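Local coordinates for protein alpha-1,2-mannosyltransferase (Ktr4), putative (Neosartorya fumigata, PDB 7BOP) that belongs to a fungal family of GT-A-type mannosyltransferases and holds guanosine-5'-diphosphate and a manganese ion in its pocket, at residues 74-77 with 78-81; 87-90 with 91-94; 108-111 with 112-116; 117-120 with 121-124; 161-165 with 166-170. All coordinates share one frame; numbering follows the deposited sequence.

Interaction 1 of 5, residues 74-77 with 78-81; sequences LVRN and EELE. With GDP (guanosine-5'-diphosphate), chain H.
Glu-79 turns its carboxylate back toward Arg-76 and meets both the backbone and the side chain of that residue. OE1 of Glu-79 takes a nearly straight bond from Arg-76 N (3.0 Å, 166° at the hydrogen), arriving on its anti side. The same oxygen receives the O2' hydroxyl of guanosine-5'-diphosphate at 2.6 Å and a weak, longer bond from Arg-76 NE. The other oxygen, OE2, forms a salt bridge with Arg-76 NH2 at 2.9 Å. NH2 reaches it from above the carboxylate plane, and guanidinium and carboxylate stand 82° to each other. A bend at chi3 (-83°) turns the Arg-76 chain so that the guanine ring, through N7, lies over one guanidinium face, while NH2 also makes a weak bond to O1A of the alpha phosphate.

Asn-77 takes part through its backbone. Its O accepts Leu-80 N at 3.2 Å, and Arg-76 O accepts Glu-79 N at 3.2 Å, so the chain tightens into a turn. The Asn-77 amide itself looks away, held by Pro-109 O and Thr-111 N. Farther out, a water accepts from Asn-77 N and gives a weak bond to Glu-78 OE1. Glu-79 sits at the N-cap of helix 80-98, and the loop leaving strand 69-74 forms one wall of the nucleotide pocket, as in GT-A folds where the ligand lies at the ends of the parallel strands.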
# COMPACT_ATOMS: atom_id res chain seq x y z
N LEU A 74 -10.03 -5.48 -0.53
CA LEU A 74 -10.25 -6.55 -1.49
C LEU A 74 -9.97 -7.85 -0.76
O LEU A 74 -8.87 -8.06 -0.26
CB LEU A 74 -9.31 -6.42 -2.69
CG LEU A 74 -9.53 -7.45 -3.82
CD1 LEU A 74 -10.79 -7.15 -4.62
CD2 LEU A 74 -8.32 -7.50 -4.74
N VAL A 75 -10.98 -8.71 -0.67
CA VAL A 75 -10.89 -9.89 0.19
C VAL A 75 -11.84 -10.99 -0.29
O VAL A 75 -12.87 -10.71 -0.92
CB VAL A 75 -11.13 -9.48 1.68
CG1 VAL A 75 -12.51 -8.86 1.89
CG2 VAL A 75 -10.92 -10.65 2.62
N ARG A 76 -11.45 -12.23 -0.01
CA ARG A 76 -12.23 -13.42 -0.35
C ARG A 76 -13.10 -13.87 0.83
O ARG A 76 -12.79 -13.60 1.99
CB ARG A 76 -11.29 -14.57 -0.77
CG ARG A 76 -10.60 -14.35 -2.11
CD ARG A 76 -9.42 -15.28 -2.35
NE ARG A 76 -8.20 -14.78 -1.71
CZ ARG A 76 -6.95 -14.88 -2.17
NH1 ARG A 76 -6.68 -15.46 -3.34
NH2 ARG A 76 -5.95 -14.36 -1.45
N ASN A 77 -14.18 -14.58 0.52
CA ASN A 77 -15.02 -15.20 1.55
C ASN A 77 -14.23 -16.14 2.46
O ASN A 77 -14.44 -16.17 3.66
CB ASN A 77 -16.18 -15.96 0.89
CG ASN A 77 -17.21 -15.03 0.28
OD1 ASN A 77 -17.80 -14.21 0.98
ND2 ASN A 77 -17.44 -15.16 -1.03
N GLU A 78 -13.28 -16.86 1.87
CA GLU A 78 -12.48 -17.85 2.60
C GLU A 78 -11.48 -17.23 3.60
O GLU A 78 -10.96 -17.93 4.47
CB GLU A 78 -11.74 -18.76 1.61
CG GLU A 78 -12.66 -19.65 0.76
CD GLU A 78 -13.45 -18.93 -0.34
OE1 GLU A 78 -13.14 -17.77 -0.70
OE2 GLU A 78 -14.42 -19.55 -0.85
N GLU A 79 -11.23 -15.92 3.46
CA GLU A 79 -10.33 -15.18 4.37
C GLU A 79 -11.08 -14.49 5.52
O GLU A 79 -10.49 -13.70 6.25
CB GLU A 79 -9.51 -14.16 3.58
CG GLU A 79 -8.63 -14.80 2.51
CD GLU A 79 -7.99 -13.80 1.57
OE1 GLU A 79 -8.68 -12.90 1.03
OE2 GLU A 79 -6.78 -13.93 1.34
N LEU A 80 -12.35 -14.83 5.72
CA LEU A 80 -13.20 -14.18 6.70
C LEU A 80 -12.60 -14.15 8.10
O LEU A 80 -12.54 -13.08 8.72
CB LEU A 80 -14.59 -14.84 6.73
CG LEU A 80 -15.61 -14.30 7.73
CD1 LEU A 80 -15.80 -12.80 7.58
CD2 LEU A 80 -16.93 -15.04 7.54
N GLU A 81 -12.16 -15.29 8.61
CA GLU A 81 -11.62 -15.32 9.98
C GLU A 81 -10.40 -14.39 10.15
O GLU A 81 -10.29 -13.68 11.15
CB GLU A 81 -11.27 -16.75 10.42
CG GLU A 81 -12.46 -17.69 10.59
CD GLU A 81 -13.46 -17.24 11.65
OE1 GLU A 81 -14.63 -17.70 11.58
OE2 GLU A 81 -13.11 -16.44 12.55
PB GDP H . 0.15 -10.91 -0.50
O1B GDP H . 0.65 -12.26 -0.06
O2B GDP H . -0.28 -9.98 0.65
O3B GDP H . 0.99 -10.22 -1.56
O3A GDP H . -1.20 -11.34 -1.30
PA GDP H . -2.66 -11.60 -0.63
O1A GDP H . -3.10 -13.02 -0.91
O2A GDP H . -2.64 -11.03 0.80
O5' GDP H . -3.50 -10.67 -1.63
C5' GDP H . -3.45 -9.24 -1.52
C4' GDP H . -4.85 -8.70 -1.21
O4' GDP H . -5.72 -9.01 -2.30
C3' GDP H . -5.51 -9.32 0.01
O3' GDP H . -6.37 -8.32 0.58
C2' GDP H . -6.29 -10.50 -0.54
O2' GDP H . -7.43 -10.81 0.27
C1' GDP H . -6.69 -9.99 -1.92
N9 GDP H . -6.78 -10.97 -3.03
C8 GDP H . -5.78 -11.63 -3.68
N7 GDP H . -6.29 -12.39 -4.68
C5 GDP H . -7.63 -12.21 -4.69
C6 GDP H . -8.77 -12.71 -5.47
O6 GDP H . -8.57 -13.51 -6.40
N1 GDP H . -10.02 -12.28 -5.16
C2 GDP H . -10.24 -11.39 -4.16
N2 GDP H . -11.50 -10.98 -3.87
N3 GDP H . -9.23 -10.91 -3.39
C4 GDP H . -7.94 -11.27 -3.61
O HOH W 1 -14.50 -15.26 -2.46

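Interaction 2 of 5, residues 87-90 with 91-94; sequences MKDL and ERTW
Asp-89 and Arg-92 lie side by side one helical turn apart, pointing the same way, and form a salt bridge. Arg-92 NH1 donates to Asp-89 OD1 at 3.1 Å with the oxygen at the guanidinium edge, close to its plane, and NH2 adds a weak bond to the same atom. The planes of the two groups stand 84° apart, and both nitrogens reach OD1; OD2 turns to Phe-199 N. The bend of the Arg-92 chain at chi3 (65°) folds the guanidinium back over the preceding turn.

Among the hydrogen bonds, the helical ones run from Glu-91 N to Met-87 O (2.8 Å), from Arg-92 N to Lys-88 O (2.9 Å), from Thr-93 N to Asp-89 O and from Trp-94 N to Leu-90 O (2.9 Å). The Thr-93 hydroxyl joins in, OG1 giving a 2.8 Å bond to Asp-89 O from the face of that carbonyl opposite to Thr-93 N, so one acceptor is gripped twice by one residue. All this lies on helix 80-98, the crossover of the beta-alpha-beta unit between strands 69-74 and 102-106.

Apolar contact is provided by Leu-90 and Trp-94, whose side chains run alongside each other, CD1 of the leucine 4.2 Å from CB of the tryptophan. Both rest on Leu-71 of strand 69-74, and the indole NE1 is bound to Tyr-205 O. Glu-91 OE2 is taken up by Thr-122 OG1 and Trp-102 NE1.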
# COMPACT_ATOMS: atom_id res chain seq x y z
N MET A 87 -10.00 -6.56 11.54
CA MET A 87 -11.04 -5.60 11.90
C MET A 87 -11.02 -5.29 13.40
O MET A 87 -11.11 -4.13 13.79
CB MET A 87 -12.41 -6.12 11.50
CG MET A 87 -12.68 -6.14 10.01
SD MET A 87 -14.39 -6.57 9.63
CE MET A 87 -15.24 -5.08 10.16
N LYS A 88 -10.88 -6.33 14.23
CA LYS A 88 -10.81 -6.15 15.69
C LYS A 88 -9.68 -5.21 16.08
O LYS A 88 -9.86 -4.34 16.93
CB LYS A 88 -10.64 -7.48 16.42
CG LYS A 88 -11.92 -8.31 16.49
CD LYS A 88 -11.66 -9.65 17.17
CE LYS A 88 -12.91 -10.52 17.21
NZ LYS A 88 -13.97 -9.92 18.07
N ASP A 89 -8.51 -5.38 15.46
CA ASP A 89 -7.36 -4.52 15.75
C ASP A 89 -7.60 -3.09 15.29
O ASP A 89 -7.32 -2.15 16.03
CB ASP A 89 -6.09 -5.05 15.07
CG ASP A 89 -5.41 -6.19 15.83
OD1 ASP A 89 -5.90 -6.66 16.88
OD2 ASP A 89 -4.32 -6.59 15.37
N LEU A 90 -8.08 -2.93 14.06
CA LEU A 90 -8.26 -1.59 13.51
C LEU A 90 -9.36 -0.83 14.25
O LEU A 90 -9.22 0.36 14.56
CB LEU A 90 -8.50 -1.63 12.00
CG LEU A 90 -8.46 -0.27 11.28
CD1 LEU A 90 -7.31 0.61 11.77
CD2 LEU A 90 -8.36 -0.47 9.79
N GLU A 91 -10.43 -1.54 14.58
CA GLU A 91 -11.51 -0.98 15.39
C GLU A 91 -11.03 -0.58 16.80
O GLU A 91 -11.24 0.55 17.23
CB GLU A 91 -12.69 -1.96 15.46
CG GLU A 91 -13.46 -2.05 14.14
CD GLU A 91 -14.38 -0.85 13.91
OE1 GLU A 91 -14.80 -0.24 14.91
OE2 GLU A 91 -14.68 -0.51 12.73
N ARG A 92 -10.35 -1.50 17.49
CA ARG A 92 -9.87 -1.23 18.85
C ARG A 92 -8.91 -0.05 18.89
O ARG A 92 -9.01 0.81 19.77
CB ARG A 92 -9.18 -2.46 19.45
CG ARG A 92 -8.80 -2.30 20.92
CD ARG A 92 -7.96 -3.47 21.44
NE ARG A 92 -6.65 -3.54 20.78
CZ ARG A 92 -6.29 -4.39 19.82
NH1 ARG A 92 -7.14 -5.31 19.34
NH2 ARG A 92 -5.05 -4.32 19.31
N THR A 93 -7.97 -0.01 17.94
CA THR A 93 -6.95 1.02 17.96
C THR A 93 -7.41 2.37 17.42
O THR A 93 -6.83 3.39 17.79
CB THR A 93 -5.68 0.60 17.20
OG1 THR A 93 -5.99 0.31 15.83
CG2 THR A 93 -5.04 -0.61 17.88
N TRP A 94 -8.41 2.37 16.54
CA TRP A 94 -8.77 3.59 15.80
C TRP A 94 -10.27 3.74 15.50
O TRP A 94 -10.89 4.70 15.96
CB TRP A 94 -7.96 3.68 14.50
CG TRP A 94 -8.15 4.99 13.81
CD1 TRP A 94 -7.67 6.19 14.21
CD2 TRP A 94 -8.92 5.24 12.64
NE1 TRP A 94 -8.07 7.18 13.35
CE2 TRP A 94 -8.84 6.62 12.37
CE3 TRP A 94 -9.66 4.43 11.77
CZ2 TRP A 94 -9.48 7.21 11.28
CZ3 TRP A 94 -10.29 5.01 10.68
CH2 TRP A 94 -10.20 6.40 10.45

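Interaction 3 of 5, residues 108-111 with 112-116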
# COMPACT_ATOMS: atom_id res chain seq x y z
N LYS A 108 -16.03 -12.18 -6.73
CA LYS A 108 -17.21 -13.01 -6.52
C LYS A 108 -18.14 -12.40 -5.46
O LYS A 108 -17.71 -11.51 -4.71
CB LYS A 108 -16.77 -14.41 -6.10
CG LYS A 108 -15.94 -15.10 -7.18
CD LYS A 108 -15.20 -16.30 -6.65
CE LYS A 108 -14.25 -16.84 -7.70
NZ LYS A 108 -13.38 -17.90 -7.11
N PRO A 109 -19.41 -12.86 -5.39
CA PRO A 109 -20.32 -12.33 -4.38
C PRO A 109 -19.92 -12.71 -2.95
O PRO A 109 -19.40 -13.79 -2.74
CB PRO A 109 -21.67 -13.00 -4.73
CG PRO A 109 -21.54 -13.40 -6.16
CD PRO A 109 -20.10 -13.78 -6.32
N PHE A 110 -20.17 -11.82 -1.99
CA PHE A 110 -19.94 -12.16 -0.59
C PHE A 110 -21.08 -13.03 -0.05
O PHE A 110 -22.23 -12.82 -0.40
CB PHE A 110 -19.79 -10.91 0.28
CG PHE A 110 -18.47 -10.20 0.11
CD1 PHE A 110 -17.27 -10.80 0.51
CD2 PHE A 110 -18.42 -8.91 -0.42
CE1 PHE A 110 -16.06 -10.14 0.36
CE2 PHE A 110 -17.21 -8.25 -0.57
CZ PHE A 110 -16.03 -8.86 -0.17
N THR A 111 -20.74 -13.97 0.83
CA THR A 111 -21.74 -14.81 1.49
C THR A 111 -22.50 -14.01 2.53
O THR A 111 -22.05 -12.94 2.97
CB THR A 111 -21.13 -16.04 2.17
OG1 THR A 111 -20.25 -15.64 3.23
CG2 THR A 111 -20.38 -16.91 1.17
N GLU A 112 -23.66 -14.53 2.94
CA GLU A 112 -24.40 -13.94 4.05
C GLU A 112 -23.64 -14.05 5.37
O GLU A 112 -23.72 -13.15 6.20
CB GLU A 112 -25.81 -14.56 4.17
CG GLU A 112 -26.71 -14.26 2.98
CD GLU A 112 -26.91 -12.76 2.76
OE1 GLU A 112 -27.19 -12.04 3.74
OE2 GLU A 112 -26.79 -12.30 1.60
N GLU A 113 -22.91 -15.15 5.57
CA GLU A 113 -22.05 -15.31 6.75
C GLU A 113 -20.97 -14.20 6.81
O GLU A 113 -20.72 -13.63 7.87
CB GLU A 113 -21.38 -16.69 6.75
CG GLU A 113 -20.65 -17.07 8.04
CD GLU A 113 -19.66 -18.23 7.86
OE1 GLU A 113 -18.91 -18.52 8.82
OE2 GLU A 113 -19.61 -18.86 6.78
N PHE A 114 -20.35 -13.90 5.67
CA PHE A 114 -19.35 -12.82 5.57
C PHE A 114 -19.95 -11.48 6.00
O PHE A 114 -19.37 -10.76 6.81
CB PHE A 114 -18.79 -12.72 4.14
CG PHE A 114 -17.70 -11.70 3.98
CD1 PHE A 114 -18.00 -10.34 3.79
CD2 PHE A 114 -16.36 -12.08 4.00
CE1 PHE A 114 -16.99 -9.40 3.64
CE2 PHE A 114 -15.35 -11.14 3.86
CZ PHE A 114 -15.66 -9.80 3.67
N LYS A 115 -21.13 -11.16 5.46
CA LYS A 115 -21.79 -9.90 5.78
C LYS A 115 -22.14 -9.77 7.26
O LYS A 115 -21.93 -8.72 7.86
CB LYS A 115 -23.04 -9.70 4.93
CG LYS A 115 -22.76 -9.55 3.45
CD LYS A 115 -24.03 -9.61 2.63
CE LYS A 115 -23.71 -9.63 1.16
NZ LYS A 115 -24.95 -9.63 0.34
N LYS A 116 -22.67 -10.85 7.84
CA LYS A 116 -23.09 -10.83 9.25
C LYS A 116 -21.89 -10.70 10.19
O LYS A 116 -21.90 -9.89 11.12
CB LYS A 116 -23.89 -12.10 9.59
CG LYS A 116 -24.17 -12.32 11.07
CD LYS A 116 -24.99 -13.58 11.32
CE LYS A 116 -26.48 -13.36 11.07
NZ LYS A 116 -27.10 -12.44 12.07
O HOH W 2 -18.75 -17.67 4.08
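Different first torsions bring the rings of Phe-110 and Phe-114 together: Phe-110 CG lies opposite its own carbonyl carbon (chi1 -74°), whereas Phe-114 CG stands opposite its amide nitrogen (chi1 -176°). The loop residue thus reaches forward and the helix residue back, and the rings meet face to face in an offset stack, centroids 4.1 Å apart and planes at 17°. The overlap is lopsided. Phe-110 CD1 lies over the centre of the Phe-114 ring, while Phe-114 CE1 covers Phe-110 nearer its rim. The closest pair, Phe-110 CE1 and Phe-114 CZ, is 3.4 Å apart. Phe-104 of strand 102-106 makes an edge-to-face contact with Phe-114, and Tyr-128 of strand 126-130 touches both side chains.

Between the stacked residues Thr-111 is the N-cap of helix 112-119. Its OG1, placed between its amide nitrogen and carbonyl carbon, accepts Phe-114 N at 3.0 Å, while its backbone O accepts Lys-115 N at 3.2 Å. A water links the same hydroxyl, 2.7 Å from OG1, to Glu-113 OE2 at 3.1 Å. The extended Lys-115 side chain passes alongside Thr-111 O, and its NZ forms a weak salt bridge of 3.5 Å with Glu-112 OE2 at the surface. The chemistry is therefore divided: the apolar part is the ring pair, packed against Phe-104 and Tyr-128 of the strands, while in the polar part the threonine satisfies an amide of the first turn, and the carboxylates of Glu-112 and Glu-113 would probably suit the positive end of the helix.

Interaction 4 of 5, residues 117-120 with 121-124; sequences RTQA and ETKA
Gln-119 reaches forward to Ala-124 and fastens the chain that follows. Its NE2 donates to Ala-124 O over 2.8 Å in a bond that is almost linear (174°), nearly along the C=O axis and within the plane of the glutamine amide. NE2 also gives a weak bond to Thr-122 O, so its hydrogens hold two carbonyls of the outgoing loop, and OE1 of the same amide accepts Cys-126 N, which fixes the rotation of the group. The chain bends at chi2 (63°) to carry the amide over the loop, where NE2 also packs against Thr-122 CG2. On this firm side Glu-121 N donates to Thr-118 O at 3.1 Å, approaching from above that carbonyl's plane, while the bond from Thr-122 N to Gln-119 O is long and weak. Thr-122 OG1 accepts Ala-124 N at 3.1 Å and is also bonded to Glu-91 OE2 of helix 80-98.

The side carrying Arg-117 and Glu-121 is looser and bridged by water. Glu-121 CG rests 3.5 Å from Arg-117 O, but the charged ends do not meet, Arg-117 NH2 lying 5.0 Å from Glu-121 OE2. One water spans them, giving hydrogens to Arg-117 O and Glu-121 OE2 (2.7 Å from the latter) and accepting from Arg-117 NE. Each charge has a firmer partner on helix 80-98: Arg-117 pairs with Glu-81, and Glu-121 with Lys-88. A type I beta turn from Gln-119 to Thr-122, followed by an ST turn at Thr-122, here leads out of the helical crossover of a beta-alpha-beta unit toward strand 126-130.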
# COMPACT_ATOMS: atom_id res chain seq x y z
N ARG A 117 -20.86 -11.51 9.96
CA ARG A 117 -19.68 -11.53 10.81
C ARG A 117 -18.90 -10.20 10.76
O ARG A 117 -18.45 -9.73 11.79
CB ARG A 117 -18.77 -12.69 10.42
CG ARG A 117 -19.35 -14.08 10.70
CD ARG A 117 -19.38 -14.41 12.17
NE ARG A 117 -18.11 -14.13 12.84
CZ ARG A 117 -17.00 -14.85 12.73
NH1 ARG A 117 -16.94 -15.93 11.95
NH2 ARG A 117 -15.92 -14.47 13.40
N THR A 118 -18.77 -9.62 9.57
CA THR A 118 -18.06 -8.34 9.42
C THR A 118 -18.80 -7.16 10.07
O THR A 118 -18.20 -6.39 10.83
CB THR A 118 -17.74 -8.02 7.94
OG1 THR A 118 -18.92 -8.10 7.13
CG2 THR A 118 -16.69 -8.98 7.41
N GLN A 119 -20.10 -7.03 9.81
CA GLN A 119 -20.90 -5.95 10.41
C GLN A 119 -20.96 -6.05 11.94
O GLN A 119 -21.04 -5.03 12.62
CB GLN A 119 -22.31 -5.90 9.78
CG GLN A 119 -23.20 -4.75 10.24
CD GLN A 119 -22.67 -3.37 9.87
OE1 GLN A 119 -22.88 -2.89 8.76
NE2 GLN A 119 -22.00 -2.72 10.82
N ALA A 120 -20.87 -7.27 12.47
CA ALA A 120 -20.80 -7.49 13.92
C ALA A 120 -19.55 -6.92 14.61
O ALA A 120 -19.55 -6.73 15.82
CB ALA A 120 -20.92 -8.99 14.22
N GLU A 121 -18.49 -6.64 13.86
CA GLU A 121 -17.24 -6.14 14.42
C GLU A 121 -17.09 -4.62 14.40
O GLU A 121 -16.04 -4.11 14.80
CB GLU A 121 -16.06 -6.77 13.68
CG GLU A 121 -15.97 -8.28 13.81
CD GLU A 121 -15.82 -8.77 15.24
OE1 GLU A 121 -15.35 -8.01 16.11
OE2 GLU A 121 -16.16 -9.94 15.51
N THR A 122 -18.11 -3.90 13.95
CA THR A 122 -18.00 -2.45 13.82
C THR A 122 -19.36 -1.80 14.03
O THR A 122 -20.39 -2.41 13.71
CB THR A 122 -17.42 -2.04 12.45
OG1 THR A 122 -17.29 -0.62 12.37
CG2 THR A 122 -18.29 -2.50 11.29
N LYS A 123 -19.36 -0.59 14.57
CA LYS A 123 -20.58 0.22 14.68
C LYS A 123 -20.82 1.00 13.40
O LYS A 123 -21.91 1.53 13.21
CB LYS A 123 -20.49 1.19 15.85
CG LYS A 123 -20.19 0.54 17.19
CD LYS A 123 -20.25 1.53 18.35
CE LYS A 123 -19.32 2.75 18.21
NZ LYS A 123 -17.88 2.41 18.03
N ALA A 124 -19.81 1.10 12.53
CA ALA A 124 -19.96 1.85 11.28
C ALA A 124 -20.72 1.04 10.25
O ALA A 124 -20.87 -0.18 10.39
CB ALA A 124 -18.60 2.25 10.73
O HOH W 3 -17.88 -11.23 13.94

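Interaction 5 of 5, residues 161-165 with 166-170; sequences YSDKL and SYHQM. With NA (sodium ion), chain J; GDP (guanosine-5'-diphosphate), chain H.
Two side-chain donors converge on one oxygen, Asp-163 OD2: Tyr-161 OH and His-168 NE2, each 2.7 Å away. The histidine bond is straight (175°). It uses the syn lone pair of OD2 and lies in the imidazole plane, although that ring is turned 44° from the carboxylate. The tyrosine comes from above the carboxylate plane instead. Asp-163 CG, opposite its amide nitrogen (chi1 -168°), directs the carboxylate toward the histidine edge. That edge is also lined by Lys-164 O, 3.2 Å from His-168 CD2, and His-168 ND1 is bound to Phe-309 O, so the ring's rotation is fixed from both nitrogens.

Lys-164 is the N-cap, its O accepting a weak bond from Tyr-167 N. Leu-165 O takes a regular helical bond from Gln-169 N at 3.0 Å, while Leu-165 CG packs on Gln-169 OE1, the NE2 of that amide being bound to Trp-136 O. Tyr-167 turns to the nucleotide: its OH gives a 2.7 Å bond to O3B of guanosine-5'-diphosphate, and Met-170 CE lies over one face of its ring. At the other end Tyr-161 O binds a sodium ion at 2.3 Å, together with a water, Thr-155 O and Lys-158 O.

The loop thus bridges helices 144-157 and 165-177. Phe-147 of the former meets the His-168 ring edge-to-face, and Phe-310 of helix 308-311 packs on Leu-165 and His-168.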
# COMPACT_ATOMS: atom_id res chain seq x y z
N TYR A 161 6.87 -19.75 -4.40
CA TYR A 161 5.94 -19.11 -5.33
C TYR A 161 5.55 -20.07 -6.45
O TYR A 161 6.42 -20.66 -7.13
CB TYR A 161 6.55 -17.84 -5.91
CG TYR A 161 5.66 -17.12 -6.92
CD1 TYR A 161 5.69 -17.46 -8.27
CD2 TYR A 161 4.80 -16.10 -6.52
CE1 TYR A 161 4.90 -16.79 -9.20
CE2 TYR A 161 4.00 -15.44 -7.44
CZ TYR A 161 4.06 -15.78 -8.78
OH TYR A 161 3.27 -15.13 -9.69
N SER A 162 4.23 -20.21 -6.59
CA SER A 162 3.59 -20.90 -7.68
C SER A 162 2.53 -19.95 -8.25
O SER A 162 1.67 -19.45 -7.52
CB SER A 162 2.94 -22.17 -7.16
OG SER A 162 2.46 -22.92 -8.24
N ASP A 163 2.62 -19.69 -9.55
CA ASP A 163 1.86 -18.60 -10.16
C ASP A 163 0.36 -18.86 -10.14
O ASP A 163 -0.08 -19.99 -10.31
CB ASP A 163 2.34 -18.36 -11.59
CG ASP A 163 1.79 -17.07 -12.16
OD1 ASP A 163 0.65 -17.09 -12.68
OD2 ASP A 163 2.49 -16.04 -12.08
N LYS A 164 -0.42 -17.80 -9.92
CA LYS A 164 -1.88 -17.84 -10.02
C LYS A 164 -2.32 -16.63 -10.82
O LYS A 164 -1.90 -15.51 -10.52
CB LYS A 164 -2.50 -17.71 -8.62
CG LYS A 164 -2.45 -18.96 -7.76
CD LYS A 164 -1.96 -18.68 -6.34
CE LYS A 164 -2.88 -19.23 -5.26
NZ LYS A 164 -3.33 -20.64 -5.47
N LEU A 165 -3.20 -16.85 -11.80
CA LEU A 165 -3.75 -15.75 -12.59
C LEU A 165 -4.41 -14.70 -11.70
O LEU A 165 -4.28 -13.51 -11.95
CB LEU A 165 -4.76 -16.26 -13.63
CG LEU A 165 -5.46 -15.19 -14.49
CD1 LEU A 165 -4.46 -14.35 -15.28
CD2 LEU A 165 -6.46 -15.85 -15.43
N SER A 166 -5.11 -15.15 -10.66
CA SER A 166 -5.80 -14.26 -9.73
C SER A 166 -4.88 -13.24 -9.06
O SER A 166 -5.28 -12.10 -8.82
CB SER A 166 -6.58 -15.07 -8.69
OG SER A 166 -5.71 -15.85 -7.89
N TYR A 167 -3.63 -13.64 -8.77
CA TYR A 167 -2.68 -12.71 -8.18
C TYR A 167 -2.40 -11.55 -9.13
O TYR A 167 -2.37 -10.38 -8.70
CB TYR A 167 -1.36 -13.40 -7.79
CG TYR A 167 -0.57 -12.55 -6.85
CD1 TYR A 167 -0.83 -12.58 -5.48
CD2 TYR A 167 0.41 -11.67 -7.31
CE1 TYR A 167 -0.12 -11.78 -4.60
CE2 TYR A 167 1.12 -10.86 -6.44
CZ TYR A 167 0.85 -10.92 -5.08
OH TYR A 167 1.54 -10.13 -4.20
N HIS A 168 -2.23 -11.86 -10.41
CA HIS A 168 -2.01 -10.85 -11.44
C HIS A 168 -3.24 -9.94 -11.56
O HIS A 168 -3.12 -8.73 -11.69
CB HIS A 168 -1.71 -11.48 -12.81
CG HIS A 168 -0.45 -12.30 -12.86
ND1 HIS A 168 0.70 -11.87 -13.48
CD2 HIS A 168 -0.19 -13.55 -12.41
CE1 HIS A 168 1.62 -12.82 -13.40
NE2 HIS A 168 1.11 -13.84 -12.74
N GLN A 169 -4.43 -10.54 -11.52
CA GLN A 169 -5.67 -9.76 -11.60
C GLN A 169 -5.81 -8.81 -10.40
O GLN A 169 -6.22 -7.66 -10.56
CB GLN A 169 -6.88 -10.69 -11.69
CG GLN A 169 -6.92 -11.48 -12.99
CD GLN A 169 -8.00 -12.54 -12.97
OE1 GLN A 169 -7.83 -13.59 -12.36
NE2 GLN A 169 -9.12 -12.27 -13.63
N MET A 170 -5.45 -9.29 -9.22
CA MET A 170 -5.42 -8.47 -8.01
C MET A 170 -4.45 -7.30 -8.14
O MET A 170 -4.80 -6.17 -7.80
CB MET A 170 -5.10 -9.34 -6.79
CG MET A 170 -4.97 -8.57 -5.49
SD MET A 170 -3.33 -7.85 -5.26
CE MET A 170 -2.34 -9.34 -5.09
NA NA J . 8.63 -21.18 -7.32
PB GDP H . 0.15 -10.91 -0.50
O1B GDP H . 0.65 -12.26 -0.06
O2B GDP H . -0.28 -9.98 0.65
O3B GDP H . 0.99 -10.22 -1.56
O3A GDP H . -1.20 -11.34 -1.30
PA GDP H . -2.66 -11.60 -0.63
O1A GDP H . -3.10 -13.02 -0.91
O2A GDP H . -2.64 -11.03 0.80
O5' GDP H . -3.50 -10.67 -1.63
C5' GDP H . -3.45 -9.24 -1.52
C4' GDP H . -4.85 -8.70 -1.21
O4' GDP H . -5.72 -9.01 -2.30
C3' GDP H . -5.51 -9.32 0.01
O3' GDP H . -6.37 -8.32 0.58
C2' GDP H . -6.29 -10.50 -0.54
O2' GDP H . -7.43 -10.81 0.27
C1' GDP H . -6.69 -9.99 -1.92
N9 GDP H . -6.78 -10.97 -3.03
C8 GDP H . -5.78 -11.63 -3.68
N7 GDP H . -6.29 -12.39 -4.68
C5 GDP H . -7.63 -12.21 -4.69
C6 GDP H . -8.77 -12.71 -5.47
O6 GDP H . -8.57 -13.51 -6.40
N1 GDP H . -10.02 -12.28 -5.16
C2 GDP H . -10.24 -11.39 -4.16
N2 GDP H . -11.50 -10.98 -3.87
N3 GDP H . -9.23 -10.91 -3.39
C4 GDP H . -7.94 -11.27 -3.61
O HOH W 4 8.28 -22.26 -5.25

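The contacts follow the chain in order, from interaction 1 to interaction 5. Interactions 1 and 2 use helix 80-98, their centres about 17 Å apart; interactions 3 and 4 use helix 112-119, their centres about 13 Å apart. Interactions 1 and 3 lie at the helix starts and touch. These helices cross between parallel strands 69-74, 102-106 and 126-130. Interaction 4 touches interaction 1 through the Glu-81 to Arg-117 salt bridge, and interaction 2. Interaction 5, where a loop enters helix 165-177, has its centre about 29 and 30 Å from those of interactions 2 and 4, but meets interaction 1 where Leu-74 packs on Met-170. Interactions 1 and 5 thus hold guanosine-5'-diphosphate between them, while the others belong to the two helices beside the sheet.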